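Local coordinates for pvivax hypothetical protein (Plasmodium vivax, PDB 2B30) that is probably a HAD-superfamily hydrolase of the Cof-like IIB type, with likely magnesium-dependent phosphatase activity, and holds a calcium ion in its metal site, at residues L31-G36 / V246-N251; M63-T68 / P93-N98; K158-N163 / T211-A216; Q242-G247 / Y261-A266; V265-D270 / V282-G287. One frame throughout, in Å; residues are numbered along the deposited sequence.

Contact 1 of 5, residues L31-G36 / V246-N251; sequences LIDFDG and VGDAEN. With CA (calcium ion), chain E.
Asp33 OD2 is gripped twice, by the calcium ion at 2.2 Å and by a hydrogen bond with Thr37 OG1 of helix 34-38. Asp33 OD1 stands farther from the same calcium, at 2.8 Å, so the carboxylate straddles the metal unevenly. Its CG lies anti to the backbone N (chi1 178°), which swings the group across to the other segment. Asp35 gives the calcium its backbone O, at 2.3 Å, while its carboxylate turns elsewhere to a salt bridge with Arg70. From the facing strand end Asp248 OD1 completes the ligands from the protein, 2.6 Å from the calcium. Asp248 CG is folded in between its own N and carbonyl carbon (chi1 73°), and the two carboxylates cross roughly at a right angle along their chains with their planes 19° apart. Two carboxylates and one backbone O thus converge on one cation, whose charge probably offsets their mutual repulsion and keeps both side chains ionised. Gly36, without a side chain, lets Asp248 OD2 lie against its CA. Behind the metal the backbones pair in parallel: Val246 N donates to Leu31 O at 3.1 Å, and Asp33 N to Val246 O at 3.1 Å, both nearly along the C=O axis. The calcium probably occupies the place of the metal in HAD hydrolases, consistent with a DxD motif (Asp33, Asp35) leaving the first core strand; in relatives its first aspartate is the nucleophile. Strand 29-33 lies between 63-67 and 243-247, and helix 34-38 packs Leu38 on Ile32 and Thr37 on Val246.

Contact 2 of 5, residues M63-T68 / P93-N98; sequences MVSICT and PGVYIN
Cys67 and Val95 lie abreast on one face of two nearly parallel strands (4° between axes), and Tyr96 lies toward the other. Cys67 SG, set beside its own backbone N, rests 4.0 Å from Val95 CB. At the start of the pair Met63 reaches obliquely to the proline ring, CG to Pro93 CG 3.8 Å; its chain runs out anti at chi1 and bends only at chi3. Tyr96 is turned back along its own strand, CG beside its backbone N, so that the Ile66 carbonyl O lies over one ring face while Thr68 CG2 meets the ring edge, 3.8 Å from Tyr96 CD1. The backbone ladder beneath is short: Val95 N donates to Ile66 O, and Thr68 N to Val95 O at 3.0 Å, both in the carbonyl plane. Before it, a water takes over the rung, accepting from Ile66 N at 3.0 Å and donating to Pro93 O at 2.7 Å and to Tyr96 OH, which also hydrogen-bonds Gly91 O. Beyond it segment 93-98 curls, and Asn98 N donates to Thr68 O from above the carbonyl plane, at 3.1 Å. The Asn98 side chain is held by Asn251, and Thr68 OG1 by Arg70 N. Helix 225-235 packs over Cys67 and Val95, helix 72-79 over Ile66. Thr68, close to Asp35 and Asp33, is probably the Thr/Ser of the second HAD motif. Apolar side chains therefore cement the pair, while ladder bonds, the Asn98 N bond and one water serve the backbone polar atoms between the strands, leaving Thr68 fixed beside the metal site.

Contact 3 of 5, residues K158-N163 / T211-A216; sequences KMYSEN and TYNGHA
Met159 of helix 155-160 points CB to segment 211-216. Its CG stands beside the backbone N, anti to the carbonyl carbon, and the chain then bends at chi2 (-104°) and again at chi3. CB, CG and SD serve as the arm of this hook; the methyl CE does the touching. CE meets Asn213 ND2 tip to tip at 3.7 Å and comes within 4.4 Å of His215 NE2, approaching the imidazole obliquely. Tyr160 adds a second probe: its OH ends 4.0 Å from Asn213 ND2, the ring and amide planes 49° apart. These are loose van der Waals touches, His215 alone being buried. Segment 211-216 has its own internal bonds: a type I turn runs from Thr211 to Gly214, in which Gly214 N bonds Thr211 O at 2.9 Å. The bond of His215 ND1 to Leu186 N holds the imidazole, with Asn213 O above its centre. On the helix side Tyr160 O accepts from Arg70, and the tyrosine ring packs against the Asp35 side chain. Such a meeting of a cap helix with a hairpin turn at the rim of the metal site is consistent with the cap of subfamily IIB HAD hydrolases.

Contact 4 of 5, residues Q242-G247 / Y261-A266; sequences QVLVVG and YSFAVA
Leu244 CD1 is the main bump here: it nestles between Tyr261 CB and Phe263 CE2, the latter met obliquely at 3.5 Å. Leu244 and Phe263 cross at about a right angle, so the branch tip, not the whole chain, fills the notch between the two aromatic residues. Farther along the same face Val246 CG2, anti to its backbone N, lodges over the Phe263 main chain, 3.2 Å from Phe263 O, and Val246 CG2 lies 4.4 Å from Val265 CG1. On the other face Val245 CG1 fits against Ser262 CB at 3.5 Å. Gly247 brings no side chain, and Val265 CG2 lies over its carbonyl, 3.5 Å from Gly247 O. Between the faces four backbone bonds run in sequence, from Val245 N to Tyr261 O at 3.0 Å through to Val265 N on Gly247 O at 3.2 Å. At the start of the strands a water bridges Val243 O and Tyr261 N. Phe263 also packs on helix 18-21 and on Leu292 of helix 288-297, while Ser262 OG hydrogen-bonds Leu256 O and Ser262 touches Asn204 of the second subunit. Two parallel strands, 13° apart and joined through helix 253-257, form a beta-alpha-beta unit of the Rossmann-like HAD core.

Contact 5 of 5, residues V265-D270 / V282-G287; sequences VANATD and VSHREG
Asn267 OD1 accepts the backbone N-H of His284 at 2.8 Å, in a bond of 162° at the hydrogen whose donor sits above the amide plane. The same amide crosses the imidazole at about a right angle along the chains, yet its plane is only 31° from that of the ring. Asn267 ND2 thereby rides over one face of His284, 3.2 Å above the plane and shifted toward the rim. Both side chains fold in between their own backbone N and carbonyl carbon, Asn267 with chi1 51°, and this compact pose brings them together. Beside them Ala266 N donates to Val282 O at 3.2 Å, again from above the carbonyl plane, while Ala266 CB lies on that carbonyl at 3.2 Å from Val282 O and meets Ser283 CB at 3.9 Å. Both segments run through loops of the HAD core, the first leading from strand 261-264 into helix 270-275 and the second into helix 288-297, and each is shaped by a type I turn, Val265 to Ala268 and His284 to Gly287. In the second shell Ser283 is pinned by Glu286: OE1 of Glu286 accepts from Ser283 OG at 2.7 Å through its anti lone pair and from Ser283 N from above the carboxylate plane, which probably steadies the turn that presents His284 N. Arg285 brings NH2 to the His284 ring edge in plane. On the other side Asn267 ND2 donates to Gly36 O, next to the calcium ligand Asp35, and Thr269 N bonds Asp248 O; Val265 and Val282 both rest on Ala288 of helix 288-297.

In the fold
Contacts 2 and 4 flank contact 1 in the central sheet, where strands 94-96, 63-67, 29-33, 243-247 and 261-264 lie side by side; centres 1 and 2 are about 10 Å apart, 1 and 4 about 9 Å. Contact 4 shares Val246 and Gly247 with contact 1, and Val265 and Ala266 with contact 5, which follows contact 1 in the chain. Contacts 2 and 3 are nested within the span closed by contact 1. Contact 3, about 14 Å from contact 1 between centres, belongs to the cap, where Tyr160 touches Asp35. Contacts 2 to 5 thus lie about the calcium site at the C-terminal ends of the core strands, contact 1 joining segments 210 residues apart, contacts 4 and 5 segments 14 and 12 apart.

Contact 1 of 5, residues L31-G36 / V246-N251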
# COMPACT_ATOMS: atom_id res chain seq x y z
N LEU A 31 -17.21 -0.09 2.09
CA LEU A 31 -16.16 0.53 2.88
C LEU A 31 -16.34 2.04 2.86
O LEU A 31 -16.06 2.69 1.85
CB LEU A 31 -14.79 0.14 2.34
CG LEU A 31 -14.45 -1.36 2.28
CD1 LEU A 31 -13.06 -1.49 1.72
CD2 LEU A 31 -14.55 -2.08 3.65
N ILE A 32 -16.77 2.60 3.98
CA ILE A 32 -17.25 3.97 4.03
C ILE A 32 -16.37 4.79 4.94
O ILE A 32 -16.19 4.44 6.11
CB ILE A 32 -18.68 4.00 4.60
CG1 ILE A 32 -19.56 3.00 3.85
CG2 ILE A 32 -19.25 5.42 4.55
CD1 ILE A 32 -21.00 2.95 4.36
N ASP A 33 -15.81 5.88 4.41
CA ASP A 33 -15.07 6.82 5.25
C ASP A 33 -16.04 7.56 6.18
O ASP A 33 -17.21 7.72 5.84
CB ASP A 33 -14.30 7.82 4.38
CG ASP A 33 -13.55 8.85 5.20
OD1 ASP A 33 -12.88 8.51 6.20
OD2 ASP A 33 -13.62 10.04 4.82
N PHE A 34 -15.56 7.98 7.34
CA PHE A 34 -16.42 8.68 8.29
C PHE A 34 -16.44 10.20 8.04
O PHE A 34 -17.34 10.69 7.37
CB PHE A 34 -16.06 8.33 9.75
CG PHE A 34 -17.20 8.55 10.71
CD1 PHE A 34 -18.34 7.74 10.67
CD2 PHE A 34 -17.15 9.57 11.66
CE1 PHE A 34 -19.40 7.94 11.55
CE2 PHE A 34 -18.20 9.78 12.56
CZ PHE A 34 -19.33 8.96 12.50
N ASP A 35 -15.46 10.95 8.55
CA ASP A 35 -15.51 12.41 8.44
C ASP A 35 -15.28 12.84 7.02
O ASP A 35 -14.40 12.30 6.34
CB ASP A 35 -14.46 13.09 9.31
CG ASP A 35 -14.65 12.79 10.76
OD1 ASP A 35 -14.41 11.63 11.14
OD2 ASP A 35 -15.04 13.72 11.50
N GLY A 36 -16.05 13.82 6.58
CA GLY A 36 -15.96 14.31 5.21
C GLY A 36 -16.73 13.47 4.22
O GLY A 36 -16.93 13.89 3.08
N VAL A 246 -15.58 4.57 -0.55
CA VAL A 246 -15.85 5.99 -0.74
C VAL A 246 -15.11 6.83 0.31
O VAL A 246 -15.04 6.45 1.48
CB VAL A 246 -17.41 6.27 -0.79
CG1 VAL A 246 -18.09 5.90 0.50
CG2 VAL A 246 -17.70 7.73 -1.14
N GLY A 247 -14.53 7.96 -0.11
CA GLY A 247 -13.69 8.77 0.78
C GLY A 247 -13.42 10.18 0.29
O GLY A 247 -14.04 10.63 -0.68
N ASP A 248 -12.50 10.88 0.95
CA ASP A 248 -12.36 12.32 0.72
C ASP A 248 -10.98 12.93 0.89
O ASP A 248 -10.71 13.98 0.31
CB ASP A 248 -13.34 13.07 1.63
CG ASP A 248 -12.89 13.06 3.07
OD1 ASP A 248 -12.78 11.97 3.65
OD2 ASP A 248 -12.65 14.15 3.63
N ALA A 249 -10.11 12.30 1.68
CA ALA A 249 -8.90 12.95 2.16
C ALA A 249 -7.62 12.14 1.90
O ALA A 249 -7.64 11.09 1.25
CB ALA A 249 -9.06 13.25 3.64
N GLU A 250 -6.50 12.65 2.42
CA GLU A 250 -5.19 12.02 2.25
C GLU A 250 -5.13 10.57 2.77
O GLU A 250 -4.52 9.71 2.14
CB GLU A 250 -4.13 12.87 2.96
CG GLU A 250 -2.71 12.57 2.52
CD GLU A 250 -1.70 13.50 3.19
OE1 GLU A 250 -1.62 13.51 4.44
OE2 GLU A 250 -0.98 14.20 2.45
N ASN A 251 -5.77 10.31 3.91
CA ASN A 251 -5.75 8.97 4.50
C ASN A 251 -6.71 7.97 3.83
O ASN A 251 -6.85 6.82 4.29
CB ASN A 251 -5.99 9.03 6.02
CG ASN A 251 -7.37 9.51 6.38
OD1 ASN A 251 -8.02 10.21 5.60
ND2 ASN A 251 -7.83 9.13 7.55
CA CA E . -12.32 11.29 6.11

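Contact 2 of 5, residues M63-T68 / P93-N98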
# COMPACT_ATOMS: atom_id res chain seq x y z
N MET A 63 -22.10 -6.43 3.78
CA MET A 63 -21.20 -6.24 4.90
C MET A 63 -20.73 -4.81 4.83
O MET A 63 -20.34 -4.31 3.76
CB MET A 63 -20.01 -7.19 4.84
CG MET A 63 -19.04 -7.01 6.02
SD MET A 63 -17.92 -8.39 6.28
CE MET A 63 -19.03 -9.68 6.88
N VAL A 64 -20.76 -4.13 5.97
CA VAL A 64 -20.45 -2.73 6.03
C VAL A 64 -19.32 -2.54 7.02
O VAL A 64 -19.36 -3.08 8.14
CB VAL A 64 -21.69 -1.94 6.46
CG1 VAL A 64 -21.34 -0.50 6.84
CG2 VAL A 64 -22.72 -1.97 5.35
N SER A 65 -18.31 -1.80 6.60
CA SER A 65 -17.17 -1.48 7.45
C SER A 65 -16.80 -0.01 7.27
O SER A 65 -16.53 0.46 6.17
CB SER A 65 -15.97 -2.36 7.11
OG SER A 65 -14.80 -1.87 7.76
N ILE A 66 -16.77 0.71 8.38
CA ILE A 66 -16.33 2.07 8.34
C ILE A 66 -14.82 2.09 8.49
O ILE A 66 -14.27 1.44 9.38
CB ILE A 66 -17.05 2.89 9.39
CG1 ILE A 66 -18.50 3.09 8.93
CG2 ILE A 66 -16.36 4.23 9.57
CD1 ILE A 66 -19.42 3.64 9.96
N CYS A 67 -14.16 2.81 7.60
CA CYS A 67 -12.71 2.88 7.58
C CYS A 67 -12.32 4.32 7.90
O CYS A 67 -12.62 5.24 7.12
CB CYS A 67 -12.22 2.45 6.21
SG CYS A 67 -12.90 0.81 5.71
N THR A 68 -11.66 4.53 9.04
CA THR A 68 -11.42 5.89 9.52
C THR A 68 -10.19 6.01 10.40
O THR A 68 -9.68 5.01 10.91
CB THR A 68 -12.62 6.41 10.32
OG1 THR A 68 -12.45 7.80 10.63
CG2 THR A 68 -12.80 5.58 11.61
N PRO A 93 -18.00 -5.24 11.32
CA PRO A 93 -16.55 -5.08 11.29
C PRO A 93 -16.11 -3.62 11.16
O PRO A 93 -16.93 -2.73 10.91
CB PRO A 93 -16.15 -5.87 10.04
CG PRO A 93 -17.34 -5.73 9.14
CD PRO A 93 -18.53 -5.75 10.05
N GLY A 94 -14.81 -3.37 11.33
CA GLY A 94 -14.31 -2.02 11.20
C GLY A 94 -12.80 -1.88 11.10
O GLY A 94 -12.06 -2.68 11.66
N VAL A 95 -12.38 -0.85 10.37
CA VAL A 95 -10.99 -0.46 10.25
C VAL A 95 -10.84 0.90 10.92
O VAL A 95 -11.38 1.91 10.44
CB VAL A 95 -10.57 -0.36 8.77
CG1 VAL A 95 -9.16 0.16 8.65
CG2 VAL A 95 -10.71 -1.71 8.10
N TYR A 96 -10.12 0.94 12.03
CA TYR A 96 -10.04 2.13 12.84
C TYR A 96 -8.60 2.56 13.01
O TYR A 96 -7.69 1.76 12.82
CB TYR A 96 -10.68 1.85 14.19
CG TYR A 96 -12.12 1.47 14.05
CD1 TYR A 96 -13.06 2.41 13.67
CD2 TYR A 96 -12.56 0.16 14.27
CE1 TYR A 96 -14.40 2.07 13.54
CE2 TYR A 96 -13.90 -0.19 14.13
CZ TYR A 96 -14.81 0.78 13.77
OH TYR A 96 -16.13 0.50 13.62
N ILE A 97 -8.41 3.84 13.34
CA ILE A 97 -7.09 4.40 13.59
C ILE A 97 -6.16 4.11 12.41
O ILE A 97 -5.06 3.58 12.56
CB ILE A 97 -6.46 3.88 14.92
CG1 ILE A 97 -7.49 3.96 16.06
CG2 ILE A 97 -5.19 4.69 15.28
CD1 ILE A 97 -6.87 3.87 17.46
N ASN A 98 -6.65 4.47 11.23
CA ASN A 98 -5.90 4.38 9.99
C ASN A 98 -5.31 3.00 9.72
O ASN A 98 -4.22 2.88 9.15
CB ASN A 98 -4.85 5.50 9.92
CG ASN A 98 -5.48 6.85 9.67
OD1 ASN A 98 -6.63 6.92 9.23
ND2 ASN A 98 -4.74 7.93 9.93
O HOH W 1 -17.37 -0.13 11.23

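Contact 3 of 5, residues K158-N163 / T211-A216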
# COMPACT_ATOMS: atom_id res chain seq x y z
N LYS A 158 -16.54 18.59 21.43
CA LYS A 158 -17.21 19.71 20.76
C LYS A 158 -17.09 19.64 19.24
O LYS A 158 -18.10 19.69 18.54
CB LYS A 158 -16.68 21.05 21.28
N MET A 159 -15.87 19.49 18.71
CA MET A 159 -15.66 19.48 17.25
C MET A 159 -16.21 18.24 16.53
O MET A 159 -16.68 18.34 15.39
CB MET A 159 -14.17 19.61 16.89
CG MET A 159 -13.60 21.03 16.95
SD MET A 159 -13.38 21.75 15.30
CE MET A 159 -11.91 20.92 14.68
N TYR A 160 -16.15 17.07 17.17
CA TYR A 160 -16.43 15.80 16.48
C TYR A 160 -17.45 14.90 17.18
O TYR A 160 -17.59 13.75 16.80
CB TYR A 160 -15.12 15.04 16.23
CG TYR A 160 -14.14 15.81 15.36
CD1 TYR A 160 -14.24 15.79 13.97
CD2 TYR A 160 -13.12 16.57 15.92
CE1 TYR A 160 -13.34 16.50 13.15
CE2 TYR A 160 -12.22 17.28 15.13
CZ TYR A 160 -12.33 17.25 13.74
OH TYR A 160 -11.44 17.98 12.96
N SER A 161 -18.18 15.43 18.17
CA SER A 161 -19.26 14.68 18.84
C SER A 161 -18.81 13.35 19.45
O SER A 161 -19.58 12.38 19.47
CB SER A 161 -20.42 14.42 17.87
OG SER A 161 -20.72 15.57 17.10
N GLU A 162 -17.57 13.31 19.93
CA GLU A 162 -17.03 12.16 20.64
C GLU A 162 -17.21 12.38 22.13
O GLU A 162 -17.78 13.40 22.56
CB GLU A 162 -15.54 11.99 20.33
CG GLU A 162 -15.26 11.42 18.96
CD GLU A 162 -13.87 10.79 18.85
OE1 GLU A 162 -13.20 10.59 19.89
OE2 GLU A 162 -13.45 10.48 17.71
N ASN A 163 -16.75 11.41 22.93
CA ASN A 163 -16.65 11.58 24.37
C ASN A 163 -15.42 12.41 24.66
O ASN A 163 -14.49 12.41 23.88
CB ASN A 163 -16.56 10.23 25.09
CG ASN A 163 -17.90 9.50 25.12
OD1 ASN A 163 -18.41 9.15 26.19
ND2 ASN A 163 -18.49 9.29 23.95
N THR A 211 -4.78 16.07 8.43
CA THR A 211 -6.24 16.13 8.46
C THR A 211 -6.71 17.22 7.51
O THR A 211 -5.92 18.08 7.10
CB THR A 211 -6.77 16.41 9.91
OG1 THR A 211 -6.31 15.38 10.80
CG2 THR A 211 -8.29 16.44 9.99
N TYR A 212 -8.00 17.17 7.15
CA TYR A 212 -8.64 18.24 6.39
C TYR A 212 -8.46 19.64 7.00
O TYR A 212 -8.42 20.63 6.26
CB TYR A 212 -10.14 17.94 6.22
CG TYR A 212 -10.88 19.04 5.50
CD1 TYR A 212 -10.74 19.21 4.12
CD2 TYR A 212 -11.72 19.91 6.19
CE1 TYR A 212 -11.42 20.21 3.45
CE2 TYR A 212 -12.40 20.91 5.54
CZ TYR A 212 -12.25 21.06 4.17
OH TYR A 212 -12.93 22.07 3.53
N ASN A 213 -8.35 19.73 8.32
CA ASN A 213 -8.10 20.99 9.03
C ASN A 213 -6.63 21.25 9.37
O ASN A 213 -6.31 22.07 10.24
CB ASN A 213 -8.94 21.03 10.32
CG ASN A 213 -10.41 21.29 10.06
OD1 ASN A 213 -10.88 21.25 8.92
ND2 ASN A 213 -11.15 21.58 11.13
N GLY A 214 -5.72 20.53 8.70
CA GLY A 214 -4.28 20.74 8.86
C GLY A 214 -3.68 20.21 10.15
O GLY A 214 -2.60 20.64 10.56
N HIS A 215 -4.37 19.26 10.79
CA HIS A 215 -3.85 18.59 11.99
C HIS A 215 -3.04 17.36 11.57
O HIS A 215 -3.22 16.84 10.46
CB HIS A 215 -5.00 18.17 12.92
CG HIS A 215 -5.99 19.27 13.21
ND1 HIS A 215 -5.65 20.41 13.91
CD2 HIS A 215 -7.31 19.38 12.91
CE1 HIS A 215 -6.71 21.18 14.02
NE2 HIS A 215 -7.73 20.59 13.42
N ALA A 216 -2.13 16.91 12.43
CA ALA A 216 -1.29 15.74 12.13
C ALA A 216 -1.80 14.49 12.84
O ALA A 216 -1.91 14.48 14.05
CB ALA A 216 0.17 16.00 12.51

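Contact 4 of 5, residues Q242-G247 / Y261-A266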
# COMPACT_ATOMS: atom_id res chain seq x y z
N GLN A 242 -15.22 -7.12 -5.48
CA GLN A 242 -16.45 -7.05 -4.70
C GLN A 242 -16.49 -5.91 -3.69
O GLN A 242 -17.44 -5.81 -2.92
CB GLN A 242 -16.66 -8.37 -3.97
CG GLN A 242 -16.79 -9.53 -4.92
CD GLN A 242 -16.70 -10.85 -4.21
OE1 GLN A 242 -15.90 -11.02 -3.30
NE2 GLN A 242 -17.52 -11.81 -4.64
N VAL A 243 -15.49 -5.05 -3.70
CA VAL A 243 -15.35 -4.03 -2.68
C VAL A 243 -15.71 -2.67 -3.25
O VAL A 243 -15.10 -2.24 -4.23
CB VAL A 243 -13.89 -3.99 -2.16
CG1 VAL A 243 -13.71 -2.86 -1.18
CG2 VAL A 243 -13.53 -5.33 -1.52
N LEU A 244 -16.69 -1.99 -2.65
CA LEU A 244 -16.99 -0.60 -2.98
C LEU A 244 -16.57 0.32 -1.85
O LEU A 244 -16.95 0.11 -0.69
CB LEU A 244 -18.47 -0.38 -3.28
CG LEU A 244 -18.87 1.11 -3.45
CD1 LEU A 244 -19.64 1.32 -4.72
CD2 LEU A 244 -19.64 1.64 -2.26
N VAL A 245 -15.85 1.38 -2.20
CA VAL A 245 -15.22 2.26 -1.23
C VAL A 245 -15.47 3.73 -1.58
O VAL A 245 -15.58 4.08 -2.76
CB VAL A 245 -13.70 1.96 -1.13
CG1 VAL A 245 -12.98 2.27 -2.41
CG2 VAL A 245 -13.06 2.73 0.01
N VAL A 246 -15.58 4.57 -0.55
CA VAL A 246 -15.85 5.99 -0.74
C VAL A 246 -15.11 6.83 0.31
O VAL A 246 -15.04 6.45 1.48
CB VAL A 246 -17.41 6.27 -0.79
CG1 VAL A 246 -18.09 5.90 0.50
CG2 VAL A 246 -17.70 7.73 -1.14
N GLY A 247 -14.53 7.96 -0.11
CA GLY A 247 -13.69 8.77 0.78
C GLY A 247 -13.42 10.18 0.29
O GLY A 247 -14.04 10.63 -0.68
N TYR A 261 -14.22 -0.05 -7.59
CA TYR A 261 -15.42 0.74 -7.39
C TYR A 261 -15.18 1.73 -6.27
O TYR A 261 -15.79 1.64 -5.20
CB TYR A 261 -16.63 -0.17 -7.13
CG TYR A 261 -16.78 -1.16 -8.25
CD1 TYR A 261 -17.14 -0.75 -9.53
CD2 TYR A 261 -16.50 -2.50 -8.07
CE1 TYR A 261 -17.24 -1.65 -10.58
CE2 TYR A 261 -16.60 -3.41 -9.10
CZ TYR A 261 -16.96 -2.98 -10.35
OH TYR A 261 -17.05 -3.91 -11.37
N SER A 262 -14.29 2.68 -6.55
CA SER A 262 -13.87 3.68 -5.58
C SER A 262 -14.42 5.03 -5.96
O SER A 262 -14.35 5.46 -7.13
CB SER A 262 -12.34 3.75 -5.46
OG SER A 262 -11.73 4.24 -6.64
N PHE A 263 -14.98 5.71 -4.97
CA PHE A 263 -15.70 6.94 -5.21
C PHE A 263 -15.25 8.03 -4.26
O PHE A 263 -15.15 7.81 -3.06
CB PHE A 263 -17.20 6.68 -5.06
CG PHE A 263 -17.75 5.79 -6.13
CD1 PHE A 263 -18.21 6.32 -7.32
CD2 PHE A 263 -17.77 4.41 -5.97
CE1 PHE A 263 -18.71 5.49 -8.33
CE2 PHE A 263 -18.26 3.59 -6.96
CZ PHE A 263 -18.73 4.13 -8.15
N ALA A 264 -14.98 9.22 -4.81
CA ALA A 264 -14.66 10.39 -3.99
C ALA A 264 -15.85 11.34 -3.95
O ALA A 264 -16.44 11.65 -4.97
CB ALA A 264 -13.44 11.10 -4.52
N VAL A 265 -16.20 11.79 -2.75
CA VAL A 265 -17.28 12.76 -2.60
C VAL A 265 -16.94 14.06 -3.33
O VAL A 265 -15.77 14.38 -3.54
CB VAL A 265 -17.59 13.08 -1.11
CG1 VAL A 265 -18.48 12.01 -0.50
CG2 VAL A 265 -16.31 13.24 -0.29
N ALA A 266 -17.98 14.80 -3.70
CA ALA A 266 -17.84 16.12 -4.34
C ALA A 266 -16.91 17.04 -3.56
O ALA A 266 -16.14 17.82 -4.16
CB ALA A 266 -19.19 16.77 -4.48
O HOH W 2 -13.64 -2.74 -6.26

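Contact 5 of 5, residues V265-D270 / V282-G287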
# COMPACT_ATOMS: atom_id res chain seq x y z
N VAL A 265 -16.20 11.79 -2.75
CA VAL A 265 -17.28 12.76 -2.60
C VAL A 265 -16.94 14.06 -3.33
O VAL A 265 -15.77 14.38 -3.54
CB VAL A 265 -17.59 13.08 -1.11
CG1 VAL A 265 -18.48 12.01 -0.50
CG2 VAL A 265 -16.31 13.24 -0.29
N ALA A 266 -17.98 14.80 -3.70
CA ALA A 266 -17.84 16.12 -4.34
C ALA A 266 -16.91 17.04 -3.56
O ALA A 266 -16.14 17.82 -4.16
CB ALA A 266 -19.19 16.77 -4.48
N ASN A 267 -16.97 16.96 -2.23
CA ASN A 267 -16.09 17.77 -1.37
C ASN A 267 -14.70 17.17 -1.12
O ASN A 267 -13.95 17.67 -0.28
CB ASN A 267 -16.78 18.06 -0.03
CG ASN A 267 -17.32 16.81 0.64
OD1 ASN A 267 -18.32 16.25 0.22
ND2 ASN A 267 -16.67 16.40 1.72
N ALA A 268 -14.33 16.12 -1.85
CA ALA A 268 -13.06 15.47 -1.61
C ALA A 268 -11.91 16.37 -1.98
O ALA A 268 -12.07 17.32 -2.74
CB ALA A 268 -12.97 14.17 -2.38
N THR A 269 -10.74 16.07 -1.44
CA THR A 269 -9.53 16.79 -1.77
C THR A 269 -9.10 16.41 -3.18
O THR A 269 -9.41 15.33 -3.65
CB THR A 269 -8.41 16.50 -0.74
OG1 THR A 269 -7.32 17.38 -0.98
CG2 THR A 269 -7.92 15.06 -0.81
N ASP A 270 -8.39 17.31 -3.87
CA ASP A 270 -8.03 17.09 -5.28
C ASP A 270 -7.33 15.77 -5.50
O ASP A 270 -7.59 15.09 -6.49
CB ASP A 270 -7.12 18.20 -5.81
CG ASP A 270 -7.88 19.47 -6.11
OD1 ASP A 270 -9.11 19.40 -6.30
OD2 ASP A 270 -7.23 20.54 -6.16
N VAL A 282 -22.40 14.69 -5.84
CA VAL A 282 -23.06 15.17 -4.65
C VAL A 282 -22.05 15.16 -3.49
O VAL A 282 -21.11 14.36 -3.48
CB VAL A 282 -24.33 14.31 -4.40
CG1 VAL A 282 -23.98 12.97 -3.77
CG2 VAL A 282 -25.36 15.04 -3.57
N SER A 283 -22.22 16.08 -2.54
CA SER A 283 -21.26 16.23 -1.44
C SER A 283 -21.76 15.54 -0.17
O SER A 283 -22.92 15.09 -0.10
CB SER A 283 -20.99 17.71 -1.17
OG SER A 283 -22.18 18.38 -0.83
N HIS A 284 -20.89 15.44 0.82
CA HIS A 284 -21.22 14.70 2.04
C HIS A 284 -22.44 15.25 2.77
O HIS A 284 -23.26 14.47 3.25
CB HIS A 284 -20.02 14.56 2.97
CG HIS A 284 -19.52 15.85 3.54
ND1 HIS A 284 -19.55 17.04 2.84
CD2 HIS A 284 -18.96 16.13 4.74
CE1 HIS A 284 -19.04 18.00 3.59
NE2 HIS A 284 -18.67 17.47 4.75
N ARG A 285 -22.60 16.58 2.83
CA ARG A 285 -23.79 17.16 3.46
C ARG A 285 -25.06 17.00 2.60
O ARG A 285 -26.16 16.92 3.13
CB ARG A 285 -23.57 18.64 3.81
CG ARG A 285 -23.60 19.58 2.63
CD ARG A 285 -23.12 20.97 3.04
NE ARG A 285 -21.66 21.08 3.06
CZ ARG A 285 -20.89 21.10 1.97
NH1 ARG A 285 -21.42 21.00 0.75
NH2 ARG A 285 -19.57 21.21 2.11
N GLU A 286 -24.88 16.94 1.29
CA GLU A 286 -25.99 16.64 0.39
C GLU A 286 -26.35 15.14 0.39
O GLU A 286 -27.20 14.72 -0.39
CB GLU A 286 -25.66 17.07 -1.04
CG GLU A 286 -25.39 18.55 -1.26
CD GLU A 286 -24.93 18.85 -2.70
OE1 GLU A 286 -23.71 19.00 -2.94
OE2 GLU A 286 -25.79 18.91 -3.61
N GLY A 287 -25.68 14.34 1.23
CA GLY A 287 -26.03 12.92 1.41
C GLY A 287 -25.40 11.98 0.39
O GLY A 287 -26.10 11.18 -0.21